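Local coordinates for solute Binding Protein, BlMnBP1 in complex with mannotriose (Bifidobacterium, PDB 6FUV) that binds manno-oligosaccharides such as mannotriose and probably delivers them to an ABC transporter for uptake by the cell, at residues G126-Q132 and L301-M307; A186-Y190 and M264-A268. All coordinates share one frame; numbering follows the deposited sequence.

Interaction 1 of 2, residues G126-Q132 and L301-M307; sequences GVATDGQ and LAGNYSM. With BMA (beta-D-mannopyranose), chain B; BMA (beta-D-mannopyranose), chain C.
Asn304 N donates to Asp130 O (2.9 Å) where strands 123-132 and 298-309 pair antiparallel in one lobe of a periplasmic-binding-protein fold. Next to Asn304, Gly303 O accepts a hydrogen bond from O3 of the chain B mannose at 3.1 Å. The Tyr305 ring lays one face, near its rim, against C5 of that sugar, 3.9 Å above the ring plane, and Tyr67 meets the ring edge-to-face. Asn304 itself turns its amide inward: with CG anti to the backbone N (chi1 -156°), OD1 takes the Tyr305 N-H while ND2 reaches over to Asp130. Behind this first shell the strands pair through Val127 with Met307 and Gln132 with Ala302, and Thr129 N to Tyr305 O (3.1 Å) helps bridge the break between the two ladders. Thr129 CG2 packs on Met307 CE, whose side chain also rests on helix 315-330. Gln132 runs beside Asn304, its OE1 taken by Trp269 N. Its NE2 and Asn304 ND2 grip one carboxylate oxygen, Asp130 OD1, from opposite faces of the carboxylate plane; the Gln132 NE2 bond is 3.1 Å and nearly straight (169°), the Asn304 ND2 bond 3.3 Å and more bent (148°).

Interaction 2 of 2, residues A186-Y190 and M264-A268; sequences AWDQY and MVLGA. With BMA (beta-D-mannopyranose), chain B.
Val265 turns its side chain into the angle between Trp187 and Tyr190 on the 3-10 turn 186-190. Its CG1, swung opposite the backbone N (chi1 168°), sits over the six-membered ring of Trp187 as a CH-pi contact, 3.8 Å from the centroid and 9° off the ring normal. Val265 CG1 also lies 3.4 Å from Tyr190 CZ, while Val265 CG2 touches Trp187 CH2 at 3.6 Å. Were Trp187 an alanine, Val265 would probably lose the ring face it packs on, and a gap would open toward Val227 and Leu231 of helix 223-236. At Leu266 the backbone N comes close to Tyr190 OH, near the plane of the phenol ring, but the angle is poor; the hydroxyl bonds to Gly135 O instead. Gly267 then brings the loop to the sugar: its N donates to a water at 3.1 Å, which bonds weakly to Gln189 OE1 and to O2 of the chain B mannose. Gln189, extended beyond CG, donates directly from NE2 to the same O2 at 3.2 Å. A buried apolar contact between two loops leads to a polar rim that meets the sugar directly and through water, as in the sugar-binding cleft of ABC-transporter solute-binding proteins.

How the interactions relate
From the N terminus the chain builds strands 22-28, 57-63 and 84-86 before strand 123-132, which carries 126-132, then passes into the second sheet through strand 135-139. The turn 186-190 follows, and after helix 223-236 the loop 264-268 returns to it, so interaction 2 closes the shorter loop. Only later does strand 298-309 bring 301-307 back beside 126-132, and interaction 1 encloses the whole of interaction 2 without crossing it. Interaction 1 joins two strands of the sheet that also holds 22-28 and 84-86; interaction 2 ties loops beside the sheet of 135-139 and 261-264. Their centres lie about 15 Å apart, yet Gln132 OE1 packs against Ala268 N at 3.3 Å, and both contacts reach the chain B mannose.

Interaction 1 of 2, residues G126-Q132 and L301-M307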
# COMPACT_ATOMS: atom_id res chain seq x y z
N GLY A 126 6.25 -12.44 6.67
CA GLY A 126 6.09 -11.78 5.39
C GLY A 126 7.27 -10.97 4.94
O GLY A 126 7.88 -10.33 5.77
N VAL A 127 7.59 -11.01 3.66
CA VAL A 127 8.63 -10.20 3.03
C VAL A 127 7.93 -9.34 1.97
O VAL A 127 7.23 -9.87 1.09
CB VAL A 127 9.73 -11.08 2.40
CG1 VAL A 127 10.75 -10.22 1.63
CG2 VAL A 127 10.40 -11.91 3.48
N ALA A 128 8.10 -8.02 2.09
CA ALA A 128 7.41 -7.11 1.20
C ALA A 128 8.02 -7.21 -0.18
O ALA A 128 9.23 -7.43 -0.33
CB ALA A 128 7.49 -5.70 1.73
N THR A 129 7.16 -7.13 -1.20
CA THR A 129 7.69 -7.15 -2.56
C THR A 129 8.56 -5.93 -2.80
O THR A 129 9.50 -5.99 -3.60
CB THR A 129 6.56 -7.22 -3.57
OG1 THR A 129 5.82 -6.02 -3.47
CG2 THR A 129 5.69 -8.43 -3.34
N ASP A 130 8.20 -4.79 -2.22
CA ASP A 130 9.06 -3.62 -2.19
C ASP A 130 8.56 -2.64 -1.13
O ASP A 130 7.52 -2.86 -0.51
CB ASP A 130 9.13 -2.94 -3.54
CG ASP A 130 7.82 -2.55 -4.09
OD1 ASP A 130 6.99 -1.98 -3.35
OD2 ASP A 130 7.62 -2.76 -5.32
N GLY A 131 9.37 -1.60 -0.91
CA GLY A 131 8.99 -0.54 0.00
C GLY A 131 8.08 0.46 -0.68
O GLY A 131 8.27 0.82 -1.84
N GLN A 132 7.08 0.93 0.06
CA GLN A 132 6.09 1.83 -0.52
C GLN A 132 5.93 3.08 0.32
O GLN A 132 6.11 3.08 1.55
CB GLN A 132 4.73 1.12 -0.70
CG GLN A 132 4.66 0.28 -1.97
CD GLN A 132 4.79 1.10 -3.24
OE1 GLN A 132 4.13 2.08 -3.41
NE2 GLN A 132 5.64 0.67 -4.14
N LEU A 301 7.02 5.18 5.38
CA LEU A 301 7.58 4.06 4.64
C LEU A 301 6.98 2.78 5.21
O LEU A 301 7.13 2.47 6.39
CB LEU A 301 9.10 4.04 4.75
CG LEU A 301 9.88 2.92 4.11
CD1 LEU A 301 9.52 2.78 2.67
CD2 LEU A 301 11.39 3.18 4.35
N ALA A 302 6.27 2.05 4.35
CA ALA A 302 5.65 0.80 4.76
C ALA A 302 5.67 -0.14 3.57
O ALA A 302 5.84 0.27 2.42
CB ALA A 302 4.23 0.98 5.30
N GLY A 303 5.54 -1.41 3.85
CA GLY A 303 5.61 -2.38 2.77
C GLY A 303 4.46 -2.29 1.78
O GLY A 303 3.33 -1.87 2.09
N ASN A 304 4.79 -2.69 0.57
CA ASN A 304 3.77 -3.11 -0.39
C ASN A 304 3.17 -4.42 0.19
O ASN A 304 3.47 -4.79 1.32
CB ASN A 304 4.41 -3.31 -1.75
CG ASN A 304 3.42 -3.18 -2.88
OD1 ASN A 304 2.24 -3.30 -2.68
ND2 ASN A 304 3.92 -2.91 -4.06
N TYR A 305 2.35 -5.14 -0.57
CA TYR A 305 1.89 -6.46 -0.15
C TYR A 305 3.12 -7.32 0.12
O TYR A 305 4.12 -7.22 -0.62
CB TYR A 305 1.01 -7.12 -1.23
CG TYR A 305 -0.50 -6.91 -1.07
CD1 TYR A 305 -1.19 -7.51 -0.06
CD2 TYR A 305 -1.22 -6.17 -1.97
CE1 TYR A 305 -2.56 -7.33 0.10
CE2 TYR A 305 -2.57 -5.99 -1.85
CZ TYR A 305 -3.24 -6.58 -0.79
OH TYR A 305 -4.59 -6.42 -0.66
N SER A 306 3.05 -8.11 1.20
CA SER A 306 4.12 -9.02 1.56
C SER A 306 3.86 -10.43 1.03
O SER A 306 2.74 -10.90 0.91
CB SER A 306 4.28 -9.09 3.08
OG SER A 306 4.89 -7.99 3.65
N MET A 307 4.94 -11.13 0.74
CA MET A 307 4.85 -12.51 0.29
C MET A 307 4.84 -13.42 1.49
O MET A 307 5.75 -13.35 2.31
CB MET A 307 6.00 -12.86 -0.66
CG MET A 307 5.77 -12.35 -2.08
SD MET A 307 7.28 -12.34 -3.01
CE MET A 307 8.13 -10.97 -2.20
C1 BMA B . -1.25 -1.89 -2.06
C2 BMA B . -0.20 -0.90 -1.57
C3 BMA B . 0.37 -1.32 -0.20
C4 BMA B . -0.83 -1.65 0.75
C5 BMA B . -1.74 -2.66 0.10
C6 BMA B . -2.90 -3.07 0.99
O2 BMA B . -0.85 0.38 -1.43
O3 BMA B . 1.25 -0.34 0.41
O4 BMA B . -0.37 -2.17 1.95
O5 BMA B . -2.25 -2.09 -1.09
O6 BMA B . -3.76 -1.96 1.13
C1 BMA C . -3.77 -2.87 -6.59
C2 BMA C . -4.55 -3.04 -5.26
C3 BMA C . -3.91 -2.23 -4.22
C4 BMA C . -2.38 -2.43 -4.14
C5 BMA C . -1.72 -2.33 -5.51
C6 BMA C . -0.26 -2.80 -5.49
O2 BMA C . -4.49 -4.36 -4.81
O3 BMA C . -4.54 -2.52 -2.99
O4 BMA C . -1.83 -1.39 -3.26
O5 BMA C . -2.45 -3.22 -6.43
O6 BMA C . -0.21 -4.16 -4.95

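Interaction 2 of 2, residues A186-Y190 and M264-A268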
# COMPACT_ATOMS: atom_id res chain seq x y z
N ALA A 186 -7.32 3.07 0.61
CA ALA A 186 -5.96 3.57 0.59
C ALA A 186 -5.82 4.94 1.22
O ALA A 186 -4.69 5.35 1.51
CB ALA A 186 -5.48 3.57 -0.86
N TRP A 187 -6.92 5.67 1.44
CA TRP A 187 -6.81 6.95 2.14
C TRP A 187 -6.32 6.75 3.56
O TRP A 187 -5.70 7.67 4.12
CB TRP A 187 -8.16 7.70 2.12
CG TRP A 187 -8.46 8.39 0.79
CD1 TRP A 187 -9.01 7.83 -0.31
CD2 TRP A 187 -8.21 9.75 0.44
NE1 TRP A 187 -9.09 8.74 -1.32
CE2 TRP A 187 -8.64 9.95 -0.87
CE3 TRP A 187 -7.68 10.81 1.11
CZ2 TRP A 187 -8.52 11.17 -1.55
CZ3 TRP A 187 -7.57 12.04 0.44
CH2 TRP A 187 -8.00 12.20 -0.88
N ASP A 188 -6.50 5.55 4.12
CA ASP A 188 -6.01 5.29 5.46
C ASP A 188 -4.49 5.39 5.53
O ASP A 188 -3.93 5.57 6.62
CB ASP A 188 -6.48 3.89 5.90
CG ASP A 188 -7.96 3.83 6.28
OD1 ASP A 188 -8.56 4.90 6.42
OD2 ASP A 188 -8.52 2.68 6.40
N GLN A 189 -3.83 5.30 4.38
CA GLN A 189 -2.38 5.17 4.34
C GLN A 189 -1.68 6.47 4.67
O GLN A 189 -0.49 6.46 4.95
CB GLN A 189 -1.95 4.66 2.94
CG GLN A 189 -2.52 3.36 2.58
CD GLN A 189 -2.09 2.83 1.26
OE1 GLN A 189 -1.28 3.41 0.55
NE2 GLN A 189 -2.60 1.68 0.93
N TYR A 190 -2.40 7.57 4.68
CA TYR A 190 -1.83 8.89 4.81
C TYR A 190 -1.95 9.44 6.23
O TYR A 190 -1.32 10.47 6.54
CB TYR A 190 -2.54 9.83 3.83
CG TYR A 190 -2.40 9.45 2.40
CD1 TYR A 190 -3.29 8.58 1.84
CD2 TYR A 190 -1.38 9.93 1.60
CE1 TYR A 190 -3.20 8.20 0.51
CE2 TYR A 190 -1.26 9.56 0.29
CZ TYR A 190 -2.19 8.70 -0.27
OH TYR A 190 -2.08 8.32 -1.57
N MET A 264 -4.73 11.59 -8.83
CA MET A 264 -5.29 10.48 -8.08
C MET A 264 -4.43 10.21 -6.85
O MET A 264 -3.19 10.26 -6.92
CB MET A 264 -5.41 9.23 -8.93
CG MET A 264 -6.69 9.18 -9.79
SD MET A 264 -6.85 7.73 -10.83
CE MET A 264 -5.67 8.01 -12.09
N VAL A 265 -5.09 9.94 -5.73
CA VAL A 265 -4.45 9.78 -4.43
C VAL A 265 -4.11 8.31 -4.23
O VAL A 265 -4.94 7.48 -3.89
CB VAL A 265 -5.36 10.32 -3.33
CG1 VAL A 265 -4.89 9.93 -1.96
CG2 VAL A 265 -5.44 11.83 -3.44
N LEU A 266 -2.85 7.99 -4.52
CA LEU A 266 -2.39 6.61 -4.61
C LEU A 266 -0.93 6.52 -4.20
O LEU A 266 -0.21 7.51 -4.20
CB LEU A 266 -2.55 6.08 -6.05
CG LEU A 266 -3.96 6.01 -6.62
CD1 LEU A 266 -4.02 5.93 -8.17
CD2 LEU A 266 -4.62 4.80 -6.02
N GLY A 267 -0.47 5.28 -3.91
CA GLY A 267 0.92 5.05 -3.57
C GLY A 267 1.83 5.06 -4.79
O GLY A 267 1.38 5.10 -5.94
N ALA A 268 3.14 5.00 -4.49
CA ALA A 268 4.15 5.10 -5.54
C ALA A 268 4.06 3.93 -6.50
O ALA A 268 4.51 4.04 -7.64
CB ALA A 268 5.52 5.14 -4.93
C1 BMA B . -1.25 -1.89 -2.06
C2 BMA B . -0.20 -0.90 -1.57
C3 BMA B . 0.37 -1.32 -0.20
C4 BMA B . -0.83 -1.65 0.75
C5 BMA B . -1.74 -2.66 0.10
C6 BMA B . -2.90 -3.07 0.99
O2 BMA B . -0.85 0.38 -1.43
O3 BMA B . 1.25 -0.34 0.41
O4 BMA B . -0.37 -2.17 1.95
O5 BMA B . -2.25 -2.09 -1.09
O6 BMA B . -3.76 -1.96 1.13
O HOH W 1 -2.34 3.09 -2.64